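Local atomic coordinates of Cow rumen GH26 endo-mannanase (Metagenome, PDB entry 6UEH), a protein that probably hydrolyses internal beta-1,4-mannosidic bonds of mannans such as galactomannan, as a family 26 endo-mannanase that carries an accessory carbohydrate-binding-type domain. Residues T25-T30 with A68-K73; Y87-P92 with T98-G103; L311-G316 with D386-V391; I358-L363 with S425-D430. All coordinates share one frame; numbering follows the deposited sequence.

In the fold
The four contacts fall into two pairs, one in each part of the chain: sandwich packing in the CBM6 domain, and the probable active site of the family 26 barrel. Contacts 1 and 2 have centres about 17 Å apart; NE2 of Gln69 in contact 1 makes weak hydrogen bonds to Val91 O and Pro92 O in contact 2. Contacts 3 and 4, centres about 9 Å apart, interlock along the chain; Lys387 N of contact 3 probably donates to Glu428 O of contact 4. Glu313 and Glu428, one in each, are probably the acid/base and the nucleophile, as in related family 26 enzymes. From contact 2 to contact 3 the nearest atoms are about 13 Å apart.

Contact 1 of 4, residues T25-T30 with A68-K73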
loop_
_atom_site.group_PDB
_atom_site.type_symbol
_atom_site.label_atom_id
_atom_site.label_comp_id
_atom_site.label_asym_id
_atom_site.label_seq_id
_atom_site.Cartn_x
_atom_site.Cartn_y
_atom_site.Cartn_z
ATOM N N THR A 25 -11.979 -15.800 -38.211
ATOM C CA THR A 25 -12.378 -14.566 -38.878
ATOM C C THR A 25 -13.684 -14.019 -38.304
ATOM O O THR A 25 -14.093 -12.908 -38.628
ATOM C CB THR A 25 -12.521 -14.764 -40.393
ATOM O OG1 THR A 25 -13.470 -15.805 -40.657
ATOM C CG2 THR A 25 -11.174 -15.139 -40.999
ATOM N N SER A 26 -14.332 -14.809 -37.454
ATOM C CA SER A 26 -15.471 -14.338 -36.670
ATOM C C SER A 26 -15.668 -15.243 -35.460
ATOM O O SER A 26 -15.176 -16.373 -35.438
ATOM C CB SER A 26 -16.748 -14.291 -37.516
ATOM O OG SER A 26 -17.175 -15.590 -37.878
ATOM N N VAL A 27 -16.366 -14.741 -34.445
ATOM C CA VAL A 27 -16.730 -15.573 -33.307
ATOM C C VAL A 27 -17.956 -16.366 -33.727
ATOM O O VAL A 27 -19.093 -16.017 -33.393
ATOM C CB VAL A 27 -17.006 -14.747 -32.037
ATOM C CG1 VAL A 27 -17.174 -15.664 -30.829
ATOM C CG2 VAL A 27 -15.870 -13.766 -31.797
ATOM N N TYR A 28 -17.698 -17.428 -34.484
ATOM C CA TYR A 28 -18.723 -18.179 -35.197
ATOM C C TYR A 28 -19.562 -17.254 -36.080
ATOM O O TYR A 28 -19.101 -16.832 -37.141
ATOM C CB TYR A 28 -19.579 -18.975 -34.212
ATOM C CG TYR A 28 -18.769 -20.063 -33.539
ATOM C CD1 TYR A 28 -18.529 -21.270 -34.178
ATOM C CD2 TYR A 28 -18.209 -19.865 -32.283
ATOM C CE1 TYR A 28 -17.772 -22.260 -33.578
ATOM C CE2 TYR A 28 -17.453 -20.848 -31.674
ATOM C CZ TYR A 28 -17.237 -22.044 -32.326
ATOM O OH TYR A 28 -16.486 -23.028 -31.725
ATOM N N ASP A 29 -20.778 -16.926 -35.658
ATOM C CA ASP A 29 -21.659 -16.127 -36.509
ATOM C C ASP A 29 -21.567 -14.625 -36.249
ATOM O O ASP A 29 -22.208 -13.832 -36.939
ATOM C CB ASP A 29 -23.110 -16.586 -36.346
ATOM C CG ASP A 29 -23.444 -17.780 -37.219
ATOM O OD1 ASP A 29 -22.777 -17.965 -38.259
ATOM O OD2 ASP A 29 -24.377 -18.532 -36.866
ATOM N N THR A 30 -20.771 -14.229 -35.264
ATOM C CA THR A 30 -20.681 -12.817 -34.907
ATOM C C THR A 30 -19.311 -12.231 -35.229
ATOM O O THR A 30 -18.301 -12.605 -34.634
ATOM C CB THR A 30 -20.993 -12.595 -33.417
ATOM O OG1 THR A 30 -22.332 -13.030 -33.145
ATOM C CG2 THR A 30 -20.868 -11.123 -33.061
ATOM N N ALA A 68 -10.837 -8.155 -28.403
ATOM C CA ALA A 68 -12.274 -7.965 -28.356
ATOM C C ALA A 68 -12.827 -8.929 -27.317
ATOM O O ALA A 68 -12.158 -9.888 -26.938
ATOM C CB ALA A 68 -12.908 -8.204 -29.716
ATOM N N GLN A 69 -14.042 -8.670 -26.853
ATOM C CA GLN A 69 -14.656 -9.507 -25.831
ATOM C C GLN A 69 -16.164 -9.310 -25.878
ATOM O O GLN A 69 -16.673 -8.279 -25.439
ATOM C CB GLN A 69 -14.092 -9.163 -24.449
ATOM C CG GLN A 69 -14.421 -10.167 -23.354
ATOM C CD GLN A 69 -15.825 -9.996 -22.810
ATOM O OE1 GLN A 69 -16.659 -10.893 -22.923
ATOM N NE2 GLN A 69 -16.094 -8.838 -22.216
ATOM N N ILE A 70 -16.876 -10.294 -26.421
ATOM C CA ILE A 70 -18.300 -10.126 -26.683
ATOM C C ILE A 70 -19.193 -11.128 -25.950
ATOM O O ILE A 70 -20.389 -11.201 -26.221
ATOM C CB ILE A 70 -18.603 -10.233 -28.192
ATOM C CG1 ILE A 70 -18.203 -11.613 -28.721
ATOM C CG2 ILE A 70 -17.889 -9.132 -28.961
ATOM C CD1 ILE A 70 -18.645 -11.872 -30.149
ATOM N N LEU A 71 -18.628 -11.893 -25.023
ATOM C CA LEU A 71 -19.436 -12.855 -24.276
ATOM C C LEU A 71 -20.185 -12.192 -23.117
ATOM O O LEU A 71 -21.358 -12.485 -22.875
ATOM C CB LEU A 71 -18.565 -13.998 -23.752
ATOM C CG LEU A 71 -19.347 -15.149 -23.120
ATOM C CD1 LEU A 71 -20.303 -15.754 -24.140
ATOM C CD2 LEU A 71 -18.408 -16.209 -22.552
ATOM N N ASP A 72 -19.506 -11.294 -22.408
ATOM C CA ASP A 72 -20.086 -10.640 -21.238
ATOM C C ASP A 72 -20.173 -9.126 -21.412
ATOM O O ASP A 72 -19.152 -8.455 -21.572
ATOM C CB ASP A 72 -19.269 -10.965 -19.983
ATOM C CG ASP A 72 -19.284 -12.444 -19.639
ATOM O OD1 ASP A 72 -20.323 -13.100 -19.861
ATOM O OD2 ASP A 72 -18.256 -12.950 -19.143
ATOM N N LYS A 73 -21.392 -8.594 -21.374
ATOM C CA LYS A 73 -21.613 -7.151 -21.479
ATOM C C LYS A 73 -20.956 -6.391 -20.326
ATOM O O LYS A 73 -20.533 -5.245 -20.487
ATOM C CB LYS A 73 -23.111 -6.829 -21.505
ATOM C CG LYS A 73 -23.911 -7.542 -22.584
ATOM C CD LYS A 73 -23.596 -7.023 -23.978
ATOM C CE LYS A 73 -24.539 -7.642 -25.003
ATOM N NZ LYS A 73 -24.204 -7.261 -26.403
#
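One methyl group carries this whole meeting: CD1 of Ile70 touches both Val27 and Thr30, and no hydrogen bond crosses between the two segments. Val27 comes tip to tip with Ile70, its CG2 lying 3.7 Å from Ile70 CD1. Thr30 runs alongside Ile70, pointing the other way, and offers its CG2 methyl, also 3.7 Å from Ile70 CD1. The reach depends on the isoleucine conformation, in which CG1 stands between the backbone N and the carbonyl carbon (chi1 61°) and the chain then runs out straight to CD1 (chi2 172°). Each partner is held by its own local structure. Val27 to Thr30 form a type II' beta turn closed in both directions, by Thr30 N to Val27 O at 3.1 Å and by Val27 N to Thr30 O at 2.9 Å, which sets both methyls on the same small patch. Beside Ile70, the amide of Gln69 folds back on the chain: its OE1 accepts from Asp72 N at 2.9 Å while its NE2 donates to Asp72 O at 3.1 Å, both along lone pairs in the carbonyl plane. Glu124 lies against Val27 and Ile70 alike, and Tyr43 adds to the packing of Val27. The touch joins the loop between strands 10-13 and 42-44 to the end of strand 59-69, at the loop-bearing edge of the CBM6 beta-sandwich.

Contact 2 of 4, residues Y87-P92 with T98-G103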
loop_
_atom_site.group_PDB
_atom_site.type_symbol
_atom_site.label_atom_id
_atom_site.label_comp_id
_atom_site.label_asym_id
_atom_site.label_seq_id
_atom_site.Cartn_x
_atom_site.Cartn_y
_atom_site.Cartn_z
ATOM N N TYR A 87 -1.239 -12.857 -13.895
ATOM C CA TYR A 87 -1.740 -11.514 -13.632
ATOM C C TYR A 87 -3.151 -11.380 -14.196
ATOM O O TYR A 87 -3.379 -11.662 -15.374
ATOM C CB TYR A 87 -0.822 -10.460 -14.246
ATOM C CG TYR A 87 0.641 -10.655 -13.920
ATOM C CD1 TYR A 87 1.175 -10.192 -12.724
ATOM C CD2 TYR A 87 1.491 -11.295 -14.815
ATOM C CE1 TYR A 87 2.516 -10.365 -12.423
ATOM C CE2 TYR A 87 2.835 -11.471 -14.525
ATOM C CZ TYR A 87 3.341 -11.004 -13.327
ATOM O OH TYR A 87 4.675 -11.176 -13.029
ATOM N N GLN A 88 -4.090 -10.948 -13.359
ATOM C CA GLN A 88 -5.501 -10.904 -13.742
ATOM C C GLN A 88 -5.966 -9.514 -14.175
ATOM O O GLN A 88 -5.645 -8.509 -13.537
ATOM C CB GLN A 88 -6.383 -11.396 -12.588
ATOM C CG GLN A 88 -6.311 -12.895 -12.328
ATOM C CD GLN A 88 -5.071 -13.302 -11.556
ATOM O OE1 GLN A 88 -4.533 -12.524 -10.768
ATOM N NE2 GLN A 88 -4.612 -14.530 -11.779
ATOM N N TYR A 89 -6.737 -9.474 -15.257
ATOM C CA TYR A 89 -7.296 -8.229 -15.776
ATOM C C TYR A 89 -8.744 -8.423 -16.212
ATOM O O TYR A 89 -9.098 -9.457 -16.781
ATOM C CB TYR A 89 -6.460 -7.710 -16.955
ATOM C CG TYR A 89 -5.078 -7.251 -16.559
ATOM C CD1 TYR A 89 -4.020 -8.149 -16.487
ATOM C CD2 TYR A 89 -4.831 -5.921 -16.251
ATOM C CE1 TYR A 89 -2.755 -7.736 -16.117
ATOM C CE2 TYR A 89 -3.570 -5.496 -15.879
ATOM C CZ TYR A 89 -2.536 -6.408 -15.814
ATOM O OH TYR A 89 -1.280 -5.990 -15.443
ATOM N N THR A 90 -9.579 -7.425 -15.945
ATOM C CA THR A 90 -10.956 -7.446 -16.420
ATOM C C THR A 90 -11.073 -6.711 -17.751
ATOM O O THR A 90 -10.888 -5.493 -17.817
ATOM C CB THR A 90 -11.920 -6.806 -15.409
ATOM O OG1 THR A 90 -11.845 -7.507 -14.162
ATOM C CG2 THR A 90 -13.349 -6.860 -15.936
ATOM N N VAL A 91 -11.370 -7.454 -18.812
ATOM C CA VAL A 91 -11.553 -6.860 -20.130
ATOM C C VAL A 91 -13.026 -6.541 -20.353
ATOM O O VAL A 91 -13.870 -7.439 -20.332
ATOM C CB VAL A 91 -11.046 -7.787 -21.253
ATOM C CG1 VAL A 91 -11.381 -7.208 -22.621
ATOM C CG2 VAL A 91 -9.549 -8.006 -21.118
ATOM N N PRO A 92 -13.344 -5.252 -20.542
ATOM C CA PRO A 92 -14.727 -4.824 -20.777
ATOM C C PRO A 92 -15.317 -5.425 -22.049
ATOM O O PRO A 92 -14.593 -6.015 -22.852
ATOM C CB PRO A 92 -14.610 -3.300 -20.905
ATOM C CG PRO A 92 -13.331 -2.952 -20.210
ATOM C CD PRO A 92 -12.416 -4.111 -20.469
ATOM N N THR A 98 -9.910 -3.399 -29.977
ATOM C CA THR A 98 -9.525 -2.361 -29.029
ATOM C C THR A 98 -8.195 -2.697 -28.355
ATOM O O THR A 98 -7.983 -3.830 -27.925
ATOM C CB THR A 98 -10.608 -2.173 -27.944
ATOM O OG1 THR A 98 -11.900 -2.078 -28.560
ATOM C CG2 THR A 98 -10.340 -0.918 -27.121
ATOM N N ASP A 99 -7.299 -1.719 -28.270
ATOM C CA ASP A 99 -6.060 -1.909 -27.523
ATOM C C ASP A 99 -6.355 -2.028 -26.034
ATOM O O ASP A 99 -7.058 -1.191 -25.468
ATOM C CB ASP A 99 -5.084 -0.758 -27.766
ATOM C CG ASP A 99 -4.307 -0.914 -29.053
ATOM O OD1 ASP A 99 -4.169 -2.060 -29.529
ATOM O OD2 ASP A 99 -3.827 0.108 -29.585
ATOM N N PHE A 100 -5.823 -3.070 -25.405
ATOM C CA PHE A 100 -5.976 -3.241 -23.967
ATOM C C PHE A 100 -4.613 -3.336 -23.289
ATOM O O PHE A 100 -3.714 -4.015 -23.779
ATOM C CB PHE A 100 -6.811 -4.484 -23.646
ATOM C CG PHE A 100 -7.168 -4.607 -22.191
ATOM C CD1 PHE A 100 -8.285 -3.963 -21.683
ATOM C CD2 PHE A 100 -6.379 -5.350 -21.327
ATOM C CE1 PHE A 100 -8.613 -4.061 -20.345
ATOM C CE2 PHE A 100 -6.701 -5.452 -19.986
ATOM C CZ PHE A 100 -7.820 -4.809 -19.495
ATOM N N ASP A 101 -4.479 -2.649 -22.158
ATOM C CA ASP A 101 -3.237 -2.618 -21.390
ATOM C C ASP A 101 -3.193 -3.785 -20.409
ATOM O O ASP A 101 -3.944 -3.816 -19.433
ATOM C CB ASP A 101 -3.112 -1.273 -20.659
ATOM C CG ASP A 101 -1.860 -1.168 -19.798
ATOM O OD1 ASP A 101 -0.934 -1.997 -19.942
ATOM O OD2 ASP A 101 -1.797 -0.229 -18.977
ATOM N N PHE A 102 -2.312 -4.746 -20.676
ATOM C CA PHE A 102 -2.162 -5.908 -19.809
ATOM C C PHE A 102 -1.007 -5.736 -18.822
ATOM O O PHE A 102 -0.489 -6.716 -18.287
ATOM C CB PHE A 102 -1.960 -7.179 -20.641
ATOM C CG PHE A 102 -3.234 -7.737 -21.216
ATOM C CD1 PHE A 102 -4.147 -8.393 -20.403
ATOM C CD2 PHE A 102 -3.517 -7.613 -22.565
ATOM C CE1 PHE A 102 -5.320 -8.907 -20.925
ATOM C CE2 PHE A 102 -4.689 -8.129 -23.095
ATOM C CZ PHE A 102 -5.592 -8.777 -22.273
ATOM N N GLY A 103 -0.604 -4.488 -18.596
ATOM C CA GLY A 103 0.331 -4.154 -17.533
ATOM C C GLY A 103 1.811 -4.313 -17.832
ATOM O O GLY A 103 2.203 -4.777 -18.904
#
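Tyr89 presents a ring face to Phe102, and with Phe100 these aromatics pack between the two sheets of the CBM6 beta-sandwich. Strands 87-91 and 98-103 belong to different sheets and run nearly antiparallel, at 161°, with axes 8.1 Å apart, so side chains rather than backbone bonds join them. CA of Phe102 sits over the tyrosine ring, 4.1 Å from its centroid. The Phe102 ring turns its edge to the same aromatic in an offset edge-to-face pair, planes at 83° and centroids 5.8 Å apart. Gly103 passes close by the phenol, its CA 3.2 Å from Tyr89 OH, where a side chain would collide. Phe100, whose CG lies anti to the backbone N (chi1 -172°), has CG2 of Val91 over its face, 3.9 Å from the ring centroid. Its rim meets Tyr89 in the ring plane, CE2 of Phe100 to CB of Tyr89 at 3.8 Å, while CD of Pro92 approaches obliquely. With a serine in place of Tyr89, Phe102 would probably lose the flat surface beneath its CA and ring edge, leaving a gap between the sheets. Farther out, Phe63, Ala65 and Val67 pack on Phe102, and Phe116 meets it edge-to-face. An Asx turn shapes the chain at Gly103: Asp101 OD1, also bonded to Gln62, accepts from Gly103 N at 2.9 Å from above the carboxylate plane.

Contact 3 of 4, residues L311-G316 with D386-V391. With ACT (acetate ion), chain D.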
loop_
_atom_site.group_PDB
_atom_site.type_symbol
_atom_site.label_atom_id
_atom_site.label_comp_id
_atom_site.label_asym_id
_atom_site.label_seq_id
_atom_site.Cartn_x
_atom_site.Cartn_y
_atom_site.Cartn_z
ATOM N N LEU A 311 -6.660 6.016 11.934
ATOM C CA LEU A 311 -7.758 5.312 11.276
ATOM C C LEU A 311 -7.249 4.366 10.195
ATOM O O LEU A 311 -7.775 4.338 9.081
ATOM C CB LEU A 311 -8.738 6.325 10.675
ATOM C CG LEU A 311 -9.343 7.323 11.667
ATOM C CD1 LEU A 311 -10.024 8.474 10.942
ATOM C CD2 LEU A 311 -10.329 6.615 12.581
ATOM N N HIS A 312 -6.219 3.599 10.536
ATOM C CA HIS A 312 -5.483 2.812 9.555
ATOM C C HIS A 312 -6.111 1.443 9.296
ATOM O O HIS A 312 -6.982 0.997 10.048
ATOM C CB HIS A 312 -4.028 2.649 10.009
ATOM C CG HIS A 312 -3.861 1.786 11.221
ATOM N ND1 HIS A 312 -4.453 2.078 12.432
ATOM C CD2 HIS A 312 -3.158 0.645 11.412
ATOM C CE1 HIS A 312 -4.130 1.149 13.313
ATOM N NE2 HIS A 312 -3.343 0.268 12.721
ATOM N N GLU A 313 -5.663 0.797 8.220
ATOM C CA GLU A 313 -6.140 -0.527 7.817
ATOM C C GLU A 313 -7.665 -0.603 7.789
ATOM O O GLU A 313 -8.253 -1.604 8.198
ATOM C CB GLU A 313 -5.574 -1.602 8.749
ATOM C CG GLU A 313 -4.055 -1.694 8.733
ATOM C CD GLU A 313 -3.525 -2.834 9.593
ATOM O OE1 GLU A 313 -4.333 -3.500 10.270
ATOM O OE2 GLU A 313 -2.297 -3.065 9.596
ATOM N N ALA A 314 -8.289 0.460 7.293
ATOM C CA ALA A 314 -9.734 0.651 7.407
ATOM C C ALA A 314 -10.565 -0.481 6.806
ATOM O O ALA A 314 -11.430 -1.042 7.480
ATOM C CB ALA A 314 -10.126 1.967 6.768
ATOM N N GLU A 315 -10.316 -0.805 5.541
ATOM C CA GLU A 315 -11.115 -1.818 4.862
ATOM C C GLU A 315 -10.955 -3.195 5.498
ATOM O O GLU A 315 -11.922 -3.949 5.612
ATOM C CB GLU A 315 -10.756 -1.897 3.376
ATOM C CG GLU A 315 -11.565 -2.952 2.628
ATOM C CD GLU A 315 -11.233 -3.031 1.150
ATOM O OE1 GLU A 315 -10.377 -2.251 0.682
ATOM O OE2 GLU A 315 -11.835 -3.880 0.457
ATOM N N GLY A 316 -9.736 -3.515 5.918
ATOM C CA GLY A 316 -9.436 -4.853 6.393
ATOM C C GLY A 316 -9.507 -5.826 5.231
ATOM O O GLY A 316 -8.869 -5.616 4.199
ATOM N N ASP A 386 -0.175 -1.819 4.198
ATOM C CA ASP A 386 0.321 -2.706 5.239
ATOM C C ASP A 386 0.418 -4.126 4.698
ATOM O O ASP A 386 -0.593 -4.809 4.519
ATOM C CB ASP A 386 -0.579 -2.636 6.472
ATOM C CG ASP A 386 -0.464 -1.304 7.191
ATOM O OD1 ASP A 386 0.124 -0.360 6.620
ATOM O OD2 ASP A 386 -0.955 -1.195 8.328
ATOM N N LYS A 387 1.647 -4.556 4.431
ATOM C CA LYS A 387 1.899 -5.799 3.713
ATOM C C LYS A 387 2.319 -6.938 4.631
ATOM O O LYS A 387 3.484 -7.044 5.016
ATOM C CB LYS A 387 2.977 -5.584 2.650
ATOM C CG LYS A 387 3.298 -6.830 1.838
ATOM C CD LYS A 387 4.681 -6.743 1.221
ATOM C CE LYS A 387 5.754 -6.681 2.296
ATOM N NZ LYS A 387 5.729 -7.889 3.173
ATOM N N TYR A 388 1.367 -7.798 4.971
ATOM C CA TYR A 388 1.670 -8.992 5.745
ATOM C C TYR A 388 1.416 -10.220 4.884
ATOM O O TYR A 388 0.287 -10.694 4.784
ATOM C CB TYR A 388 0.837 -9.031 7.025
ATOM C CG TYR A 388 1.230 -7.969 8.029
ATOM C CD1 TYR A 388 2.239 -8.206 8.954
ATOM C CD2 TYR A 388 0.597 -6.732 8.051
ATOM C CE1 TYR A 388 2.606 -7.245 9.877
ATOM C CE2 TYR A 388 0.960 -5.760 8.973
ATOM C CZ TYR A 388 1.967 -6.023 9.882
ATOM O OH TYR A 388 2.337 -5.069 10.805
ATOM N N ASN A 389 2.470 -10.723 4.250
ATOM C CA ASN A 389 2.317 -11.804 3.287
ATOM C C ASN A 389 3.185 -13.026 3.572
ATOM O O ASN A 389 3.539 -13.760 2.652
ATOM C CB ASN A 389 2.611 -11.288 1.871
ATOM C CG ASN A 389 3.980 -10.635 1.749
ATOM O OD1 ASN A 389 4.748 -10.576 2.710
ATOM N ND2 ASN A 389 4.292 -10.146 0.556
ATOM N N THR A 390 3.524 -13.253 4.838
ATOM C CA THR A 390 4.286 -14.447 5.198
ATOM C C THR A 390 3.366 -15.595 5.586
ATOM O O THR A 390 3.773 -16.755 5.580
ATOM C CB THR A 390 5.261 -14.186 6.360
ATOM O OG1 THR A 390 4.536 -13.704 7.499
ATOM C CG2 THR A 390 6.311 -13.165 5.954
ATOM N N VAL A 391 2.126 -15.265 5.931
ATOM C CA VAL A 391 1.150 -16.275 6.324
ATOM C C VAL A 391 -0.028 -16.258 5.357
ATOM O O VAL A 391 -0.166 -17.148 4.518
ATOM C CB VAL A 391 0.646 -16.052 7.766
ATOM C CG1 VAL A 391 -0.269 -17.191 8.192
ATOM C CG2 VAL A 391 1.823 -15.927 8.725
HETATM C C ACT D . -1.465 -3.007 13.688
HETATM O O ACT D . -2.379 -3.168 14.527
HETATM O OXT ACT D . -1.426 -1.889 13.129
HETATM C CH3 ACT D . -0.475 -4.090 13.379
#
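Glu313 and Asp386 bring two carboxylates together at about a right angle, OE2 of Glu313 lying 2.6 Å from OD2 of Asp386 with the planes 77° apart. In the glutamate a chi1 of -62°, with CG anti to the carbonyl carbon, brings CG to 3.2 Å from Asp386 OD2; the extended chain beyond carries OE2 to the same oxygen. Second partners fix both acids: Trp326 NE1 donates to Glu313 OE1, Arg309 forms a salt bridge with Asp386 OD2, and Asn362 ND2 holds Asp386 OD1. Both segments sit at the C-terminal ends of strands in the (beta/alpha)8 barrel, where Glu313 is probably the general acid/base of this family. A leucine replacing Glu313 would probably leave Trp326 NE1 without its acceptor. His312, its CG between the backbone N and the carbonyl carbon, turns its ring edge to a bound acetate, probably from the crystallisation liquor, and donates from NE2 to its OXT at 2.9 Å (146°); His240 bonds the same ion. Near the acetate methyl stands Tyr388 OH, 3.9 Å away and bonded to Glu428 OE1.

Contact 4 of 4, residues I358-L363 with S425-D430; sequences IWEQNL and SLAEND
Inside the (beta/alpha)8 barrel, Glu360 of strand 357-362 reaches across to Ser425 and Ala427 of strand 423-429, passing over the strand 382-387 that lies between them in the sheet. The short segments 358-362 and 425-427 are inclined at 82°, their axes 9.2 Å apart, too far to pair, and only side chains meet, in the barrel interior. With CG anti to the backbone N (chi1 -180°) and the rest of the chain extended, the glutamate brings OE2 to 2.6 Å from Ser425 OG. That hydroxyl stands between its own backbone N and carbonyl carbon (chi1 67°), which turns it toward the glutamate. The other carboxylate oxygen, OE1, is hydrogen-bonded to Tyr447 OH, so both ends of this buried carboxylate face hydroxyls. Arg309 lies against Glu360 and Ala427 and also makes a salt bridge with Glu428, which follows Ala427 where the chain turns a corner and is probably the nucleophile, as in related family 26 enzymes. The methyl of Ala427 borders both Glu360 and Asn362, with CB 3.9 Å from Glu360 OE2. Towards the end of strand 357-362, Asn362 is held through OD1 by Arg309 NH1, and its ND2 lies 4.2 Å from Ala427 CB.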
loop_
_atom_site.group_PDB
_atom_site.type_symbol
_atom_site.label_atom_id
_atom_site.label_comp_id
_atom_site.label_asym_id
_atom_site.label_seq_id
_atom_site.Cartn_x
_atom_site.Cartn_y
_atom_site.Cartn_z
ATOM N N ILE A 358 1.545 15.158 8.252
ATOM C CA ILE A 358 1.470 14.589 6.915
ATOM C C ILE A 358 0.499 13.417 6.971
ATOM O O ILE A 358 0.813 12.366 7.527
ATOM C CB ILE A 358 2.847 14.125 6.403
ATOM C CG1 ILE A 358 3.821 15.307 6.367
ATOM C CG2 ILE A 358 2.721 13.492 5.024
ATOM C CD1 ILE A 358 5.195 14.955 5.842
ATOM N N TRP A 359 -0.690 13.612 6.414
ATOM C CA TRP A 359 -1.773 12.649 6.574
ATOM C C TRP A 359 -1.605 11.435 5.664
ATOM O O TRP A 359 -1.749 11.533 4.444
ATOM C CB TRP A 359 -3.120 13.327 6.309
ATOM C CG TRP A 359 -3.449 14.403 7.301
ATOM C CD1 TRP A 359 -2.979 15.686 7.312
ATOM C CD2 TRP A 359 -4.321 14.286 8.431
ATOM N NE1 TRP A 359 -3.506 16.375 8.379
ATOM C CE2 TRP A 359 -4.334 15.537 9.082
ATOM C CE3 TRP A 359 -5.095 13.245 8.955
ATOM C CZ2 TRP A 359 -5.087 15.774 10.228
ATOM C CZ3 TRP A 359 -5.841 13.482 10.093
ATOM C CH2 TRP A 359 -5.832 14.737 10.717
ATOM N N GLU A 360 -1.302 10.290 6.269
ATOM C CA GLU A 360 -1.159 9.046 5.522
ATOM C C GLU A 360 -2.357 8.137 5.755
ATOM O O GLU A 360 -2.666 7.774 6.892
ATOM C CB GLU A 360 0.129 8.314 5.909
ATOM C CG GLU A 360 0.335 7.010 5.149
ATOM C CD GLU A 360 1.702 6.398 5.386
ATOM O OE1 GLU A 360 2.267 6.597 6.481
ATOM O OE2 GLU A 360 2.214 5.719 4.472
ATOM N N GLN A 361 -3.031 7.776 4.670
ATOM C CA GLN A 361 -4.182 6.892 4.758
ATOM C C GLN A 361 -3.870 5.543 4.126
ATOM O O GLN A 361 -3.335 5.475 3.017
ATOM C CB GLN A 361 -5.399 7.525 4.083
ATOM C CG GLN A 361 -6.665 6.688 4.191
ATOM C CD GLN A 361 -7.881 7.399 3.635
ATOM O OE1 GLN A 361 -7.905 7.797 2.468
ATOM N NE2 GLN A 361 -8.896 7.574 4.474
ATOM N N ASN A 362 -4.195 4.471 4.841
ATOM C CA ASN A 362 -4.047 3.132 4.294
ATOM C C ASN A 362 -5.078 2.866 3.206
ATOM O O ASN A 362 -6.216 3.325 3.285
ATOM C CB ASN A 362 -4.175 2.073 5.396
ATOM C CG ASN A 362 -2.850 1.764 6.074
ATOM O OD1 ASN A 362 -2.699 1.961 7.277
ATOM N ND2 ASN A 362 -1.893 1.264 5.307
ATOM N N LEU A 363 -4.662 2.140 2.180
ATOM C CA LEU A 363 -5.589 1.586 1.210
ATOM C C LEU A 363 -5.191 0.144 0.965
ATOM O O LEU A 363 -4.034 -0.229 1.167
ATOM C CB LEU A 363 -5.580 2.384 -0.099
ATOM C CG LEU A 363 -6.225 3.773 -0.102
ATOM C CD1 LEU A 363 -5.998 4.464 -1.437
ATOM C CD2 LEU A 363 -7.709 3.680 0.199
ATOM N N SER A 425 3.643 4.018 0.127
ATOM C CA SER A 425 4.642 3.380 0.975
ATOM C C SER A 425 4.178 2.053 1.569
ATOM O O SER A 425 2.997 1.713 1.519
ATOM C CB SER A 425 5.031 4.323 2.108
ATOM O OG SER A 425 3.933 4.515 2.984
ATOM N N LEU A 426 5.126 1.310 2.128
ATOM C CA LEU A 426 4.811 0.155 2.955
ATOM C C LEU A 426 4.780 0.611 4.408
ATOM O O LEU A 426 5.794 0.564 5.106
ATOM C CB LEU A 426 5.835 -0.966 2.756
ATOM C CG LEU A 426 5.825 -1.660 1.392
ATOM C CD1 LEU A 426 6.999 -2.622 1.265
ATOM C CD2 LEU A 426 4.504 -2.386 1.173
ATOM N N ALA A 427 3.614 1.077 4.849
ATOM C CA ALA A 427 3.459 1.650 6.185
ATOM C C ALA A 427 3.699 0.614 7.278
ATOM O O ALA A 427 4.170 0.948 8.366
ATOM C CB ALA A 427 2.074 2.265 6.335
ATOM N N GLU A 428 3.345 -0.634 6.984
ATOM C CA GLU A 428 3.629 -1.768 7.862
ATOM C C GLU A 428 3.959 -2.994 7.026
ATOM O O GLU A 428 3.477 -3.132 5.901
ATOM C CB GLU A 428 2.444 -2.099 8.777
ATOM C CG GLU A 428 2.033 -1.022 9.757
ATOM C CD GLU A 428 0.940 -1.496 10.698
ATOM O OE1 GLU A 428 0.757 -2.725 10.821
ATOM O OE2 GLU A 428 0.261 -0.646 11.308
ATOM N N ASN A 429 4.769 -3.890 7.580
ATOM C CA ASN A 429 5.005 -5.178 6.942
ATOM C C ASN A 429 5.551 -6.215 7.913
ATOM O O ASN A 429 6.011 -5.878 9.007
ATOM C CB ASN A 429 5.963 -5.034 5.749
ATOM C CG ASN A 429 7.206 -4.216 6.078
ATOM O OD1 ASN A 429 7.310 -3.042 5.710
ATOM N ND2 ASN A 429 8.157 -4.835 6.767
ATOM N N ASP A 430 5.468 -7.485 7.531
ATOM C CA ASP A 430 6.279 -8.489 8.196
ATOM C C ASP A 430 7.616 -8.485 7.473
ATOM O O ASP A 430 8.530 -7.766 7.872
ATOM C CB ASP A 430 5.615 -9.882 8.206
ATOM C CG ASP A 430 4.823 -10.183 6.944
ATOM O OD1 ASP A 430 5.111 -9.591 5.885
ATOM O OD2 ASP A 430 3.908 -11.035 7.018
#